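Local coordinates for saframycin Mx1 synthetase B (Legionella pneumophila subsp. pneumophila, PDB 3KXW), which belongs to the ANL clan of AMP-binding enzymes, going by the name of a fatty acid AMP ligase, and here holds 5'-O-[(S)-(dodecanoyloxy)(hydroxy)phosphoryl]adenosine in its pocket, at residues L193-L196 and N197-F200; F203-N206 and D207-I211. All coordinates share one frame; numbering follows the deposited sequence.

Contact 1 of 2, residues L193-L196 and N197-F200; sequences LDNL and NKIF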
# COMPACT_ATOMS: atom_id res chain seq x y z
N LEU A 193 6.78 -9.74 -14.32
CA LEU A 193 5.97 -10.78 -14.96
C LEU A 193 5.83 -12.00 -14.05
O LEU A 193 4.78 -12.62 -14.01
CB LEU A 193 6.54 -11.19 -16.31
CG LEU A 193 6.49 -10.16 -17.46
CD1 LEU A 193 7.16 -10.80 -18.72
CD2 LEU A 193 5.06 -9.73 -17.76
N ASP A 194 6.88 -12.37 -13.34
CA ASP A 194 6.76 -13.53 -12.48
C ASP A 194 5.65 -13.31 -11.44
O ASP A 194 4.83 -14.21 -11.17
CB ASP A 194 8.05 -13.80 -11.74
CG ASP A 194 7.98 -15.10 -10.96
OD1 ASP A 194 8.00 -16.15 -11.61
OD2 ASP A 194 7.86 -15.07 -9.72
N ASN A 195 5.66 -12.14 -10.82
CA ASN A 195 4.67 -11.89 -9.78
C ASN A 195 3.26 -11.70 -10.31
O ASN A 195 2.31 -12.19 -9.70
CB ASN A 195 5.07 -10.75 -8.85
CG ASN A 195 4.50 -10.94 -7.44
OD1 ASN A 195 3.61 -10.21 -7.00
ND2 ASN A 195 4.99 -11.96 -6.75
N LEU A 196 3.13 -11.00 -11.43
CA LEU A 196 1.83 -10.87 -12.08
C LEU A 196 1.22 -12.22 -12.36
O LEU A 196 0.03 -12.40 -12.24
CB LEU A 196 1.91 -10.06 -13.40
CG LEU A 196 2.42 -8.62 -13.30
CD1 LEU A 196 2.34 -7.90 -14.63
CD2 LEU A 196 1.77 -7.80 -12.16
N ASN A 197 2.04 -13.18 -12.78
CA ASN A 197 1.53 -14.53 -13.02
C ASN A 197 1.11 -15.21 -11.72
O ASN A 197 0.10 -15.91 -11.66
CB ASN A 197 2.59 -15.38 -13.72
CG ASN A 197 2.14 -16.84 -13.87
OD1 ASN A 197 1.13 -17.12 -14.53
ND2 ASN A 197 2.88 -17.75 -13.27
N LYS A 198 1.91 -15.02 -10.69
CA LYS A 198 1.59 -15.60 -9.40
C LYS A 198 0.27 -15.03 -8.86
O LYS A 198 -0.56 -15.76 -8.32
CB LYS A 198 2.72 -15.38 -8.40
CG LYS A 198 3.88 -16.33 -8.60
CD LYS A 198 5.08 -15.87 -7.77
CE LYS A 198 6.11 -16.98 -7.61
NZ LYS A 198 6.70 -17.46 -8.88
N ILE A 199 0.07 -13.72 -9.02
CA ILE A 199 -1.16 -13.06 -8.59
C ILE A 199 -2.38 -13.54 -9.40
O ILE A 199 -3.41 -13.93 -8.83
CB ILE A 199 -1.04 -11.52 -8.70
CG1 ILE A 199 0.11 -11.02 -7.80
CG2 ILE A 199 -2.36 -10.82 -8.37
CD1 ILE A 199 0.48 -9.54 -8.02
N PHE A 200 -2.26 -13.50 -10.72
CA PHE A 200 -3.36 -13.95 -11.59
C PHE A 200 -3.77 -15.38 -11.25
O PHE A 200 -4.96 -15.72 -11.20
CB PHE A 200 -2.95 -13.83 -13.07
CG PHE A 200 -4.07 -14.09 -14.04
CD1 PHE A 200 -4.80 -13.03 -14.57
CD2 PHE A 200 -4.38 -15.38 -14.43
CE1 PHE A 200 -5.83 -13.27 -15.48
CE2 PHE A 200 -5.41 -15.62 -15.35
CZ PHE A 200 -6.12 -14.56 -15.88
O HOH W 1 5.41 -17.16 -11.81
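N197 donates its backbone N to L193 O at 3.1 Å, the i+4 to i bond of the helix. Its side chain leads away from the preceding turn, and N197 ND2 donates to a water molecule. The same water donates to both D194 O and D194 OD1 and accepts from K198 NZ, so one solvent molecule ties three side chains and a carbonyl together on the partly exposed face.

K198 follows with two links to D194, one through the backbone and one through its charge. K198 N bonds D194 O, while the side chain runs back over that carbonyl, with CG 3.5 Å from D194 O. A bend at the last torsion (chi4 61°) turns the ammonium onto the carboxylate, where K198 NZ meets D194 OD2 at 2.8 Å in a salt bridge on the syn side, 20° out of the carboxylate plane. D194 OD2 also pairs with S408 OG, whose hydroxyl is bonded to N195 ND2 as well.

I199 N bonds N195 O at 2.8 Å. The isoleucine's longer branch lies beside the same residue: I199 CG1 packs 3.1 Å from N195 O, and I199 CD1 comes to 3.4 Å from N195 OD1. That buried amide oxygen accepts from L335 N, so both ends of the N195 amide are held, ND2 by S408 OG and OD1 by L335 N.

F200 N closes the series on L196 O at 3.0 Å.

Within the fold, this is the middle of helix 189-202, where I199 lines the pocket of 1ZZ. L193 and L196 rest on Y232, and L196 and I199 on T229, both of helix 220-233; N195 faces the loop residues T333, L334 and Q381.

Contact 2 of 2, residues F203-N206 and D207-I211; sequences FHMN and DETII. With 1ZZ (5'-O-[(S)-(dodecanoyloxy)(hydroxy)phosphoryl]adenosine), chain B.
The end of the hydrocarbon chain of 1ZZ passes over one face of the F203 ring near its rim, C1 standing 4.3 Å above the plane. F203 CZ comes to 3.4 Å from 1ZZ C3. The ring also meets that of Y324, the two planes inclined at about 50°. The N206 amide, another flat group, belongs to the turn: N206 OD1 accepts E208 N at 2.7 Å, an Asx turn, with the donor tilted 23° from the amide plane. Its chi1 of 59° sets CG between backbone N and carbonyl carbon, folding the amide back over the chain that follows.

T209 closes the type I turn begun at N206. T209 N bonds N206 O at 3.1 Å from above the carbonyl plane, and T209 OG1 accepts N206 N at 2.8 Å, nearly straight. On the buried side, the extended selenomethionine M205 crosses I211 at about a right angle, its CE 3.9 Å from I211 CD1.

The turn leads from helix 189-202 into strand 210-213, where I211 pairs with Q236 and I238 of strand 236-239 and I210 bonds T262 and I263; M205, T209 and I211 all pack on I263 of strand 263-266.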
# COMPACT_ATOMS: atom_id res chain seq x y z
N PHE A 203 -5.05 -15.88 -7.33
CA PHE A 203 -6.37 -15.25 -7.16
C PHE A 203 -7.46 -15.89 -8.04
O PHE A 203 -8.58 -15.41 -8.09
CB PHE A 203 -6.32 -13.73 -7.40
CG PHE A 203 -5.83 -12.94 -6.20
CD1 PHE A 203 -4.53 -13.10 -5.73
CD2 PHE A 203 -6.67 -12.04 -5.55
CE1 PHE A 203 -4.07 -12.39 -4.59
CE2 PHE A 203 -6.21 -11.31 -4.43
CZ PHE A 203 -4.91 -11.50 -3.97
N HIS A 204 -7.12 -16.98 -8.74
CA HIS A 204 -8.09 -17.66 -9.60
C HIS A 204 -8.79 -16.70 -10.55
O HIS A 204 -10.01 -16.78 -10.72
CB HIS A 204 -9.13 -18.39 -8.75
CG HIS A 204 -8.63 -19.63 -8.07
ND1 HIS A 204 -7.32 -19.80 -7.68
CD2 HIS A 204 -9.28 -20.76 -7.69
CE1 HIS A 204 -7.18 -20.99 -7.11
NE2 HIS A 204 -8.36 -21.59 -7.10
N MSE A 205 -8.04 -15.79 -11.16
CA MSE A 205 -8.62 -14.83 -12.10
C MSE A 205 -9.05 -15.54 -13.37
O MSE A 205 -8.46 -16.55 -13.74
CB MSE A 205 -7.60 -13.74 -12.44
CG MSE A 205 -7.21 -12.96 -11.21
SE MSE A 205 -6.34 -11.27 -11.61
CE MSE A 205 -5.96 -10.79 -9.77
N ASN A 206 -10.06 -15.00 -14.02
CA ASN A 206 -10.57 -15.57 -15.27
C ASN A 206 -11.23 -14.44 -16.02
O ASN A 206 -11.06 -13.27 -15.65
CB ASN A 206 -11.54 -16.73 -14.99
CG ASN A 206 -12.75 -16.32 -14.15
OD1 ASN A 206 -13.34 -15.27 -14.34
ND2 ASN A 206 -13.12 -17.19 -13.21
N ASP A 207 -12.00 -14.73 -17.06
CA ASP A 207 -12.52 -13.63 -17.87
C ASP A 207 -13.89 -13.11 -17.39
O ASP A 207 -14.52 -12.29 -18.05
CB ASP A 207 -12.48 -13.97 -19.37
CG ASP A 207 -13.28 -15.19 -19.71
OD1 ASP A 207 -14.20 -15.47 -18.92
OD2 ASP A 207 -13.00 -15.86 -20.74
N GLU A 208 -14.32 -13.57 -16.23
CA GLU A 208 -15.39 -12.88 -15.53
C GLU A 208 -14.80 -11.83 -14.56
O GLU A 208 -15.50 -10.95 -14.05
CB GLU A 208 -16.22 -13.90 -14.76
CG GLU A 208 -17.58 -13.41 -14.31
CD GLU A 208 -18.37 -14.52 -13.63
OE1 GLU A 208 -18.31 -15.70 -14.11
OE2 GLU A 208 -19.03 -14.22 -12.62
N THR A 209 -13.49 -11.93 -14.31
CA THR A 209 -12.88 -11.14 -13.23
C THR A 209 -12.99 -9.64 -13.50
O THR A 209 -12.72 -9.19 -14.61
CB THR A 209 -11.40 -11.49 -13.04
OG1 THR A 209 -11.27 -12.88 -12.67
CG2 THR A 209 -10.76 -10.60 -11.97
N ILE A 210 -13.38 -8.88 -12.49
CA ILE A 210 -13.31 -7.43 -12.57
C ILE A 210 -12.67 -6.91 -11.28
O ILE A 210 -13.09 -7.23 -10.19
CB ILE A 210 -14.71 -6.82 -12.77
CG1 ILE A 210 -15.26 -7.26 -14.14
CG2 ILE A 210 -14.65 -5.28 -12.67
CD1 ILE A 210 -16.61 -6.68 -14.46
N ILE A 211 -11.63 -6.11 -11.41
CA ILE A 211 -10.99 -5.62 -10.20
C ILE A 211 -11.43 -4.20 -9.90
O ILE A 211 -11.47 -3.35 -10.80
CB ILE A 211 -9.46 -5.69 -10.33
CG1 ILE A 211 -9.01 -7.15 -10.53
CG2 ILE A 211 -8.79 -5.01 -9.13
CD1 ILE A 211 -7.50 -7.31 -10.77
P 1ZZ B . 5.37 -2.93 1.49
C1 1ZZ B . -5.13 -8.22 -7.21
N1 1ZZ B . 2.81 -6.83 5.91
O1 1ZZ B . 2.45 -4.31 1.92
C2 1ZZ B . -4.62 -7.86 -5.81
N2 1ZZ B . 1.42 -8.06 4.67
O2 1ZZ B . 4.27 -3.74 0.55
C3 1ZZ B . -3.47 -8.77 -5.36
N3 1ZZ B . 2.17 -7.83 8.25
O3 1ZZ B . 6.70 -3.14 0.94
C4 1ZZ B . -2.69 -8.13 -4.19
N4 1ZZ B . 0.45 -9.51 8.05
O4 1ZZ B . 4.98 -1.37 1.48
C5 1ZZ B . -1.84 -9.15 -3.42
N5 1ZZ B . -0.46 -10.25 6.04
O5 1ZZ B . 5.30 -3.44 3.08
C6 1ZZ B . -1.22 -8.43 -2.21
O6 1ZZ B . 4.08 -4.80 5.25
C7 1ZZ B . -0.43 -9.19 -1.11
O7 1ZZ B . 5.70 -6.04 7.33
C8 1ZZ B . 0.05 -8.42 0.14
O8 1ZZ B . 7.09 -6.44 5.32
C9 1ZZ B . 1.36 -7.69 -0.19
C10 1ZZ B . 1.59 -6.39 0.62
C11 1ZZ B . 2.79 -5.63 -0.00
C12 1ZZ B . 3.46 -4.79 1.10
C13 1ZZ B . 5.42 -4.80 3.41
C14 1ZZ B . 5.29 -4.97 4.80
C15 1ZZ B . 5.76 -6.38 5.30
C16 1ZZ B . 5.17 -6.53 6.48
C17 1ZZ B . 3.87 -5.97 6.19
C18 1ZZ B . 2.31 -7.15 4.59
C19 1ZZ B . 1.26 -8.38 6.12
C20 1ZZ B . 2.11 -7.68 6.82
C21 1ZZ B . 1.36 -8.66 8.86
C22 1ZZ B . 0.39 -9.40 6.83

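Contact 1 precedes contact 2 along the chain, with two residues between them, their centres 13 Å apart. Helix 189-202 ends at the start of contact 2 in a Schellman motif with H204, at positive phi, as its C' residue: M205 N lies 3.1 Å from F200 O, a probable hydrogen bond, and H204 N turns back to T201 O. Side chains bridge the same junction, I199 CG2 packing 3.9 Å from M205 CE. Both contacts border the ligand pocket. I199 of contact 1 comes within about 4 Å of 1ZZ, and F203 and M205 of contact 2 reach its hydrocarbon chain, M205 CE lying 3.7 Å from the terminal carbon C1.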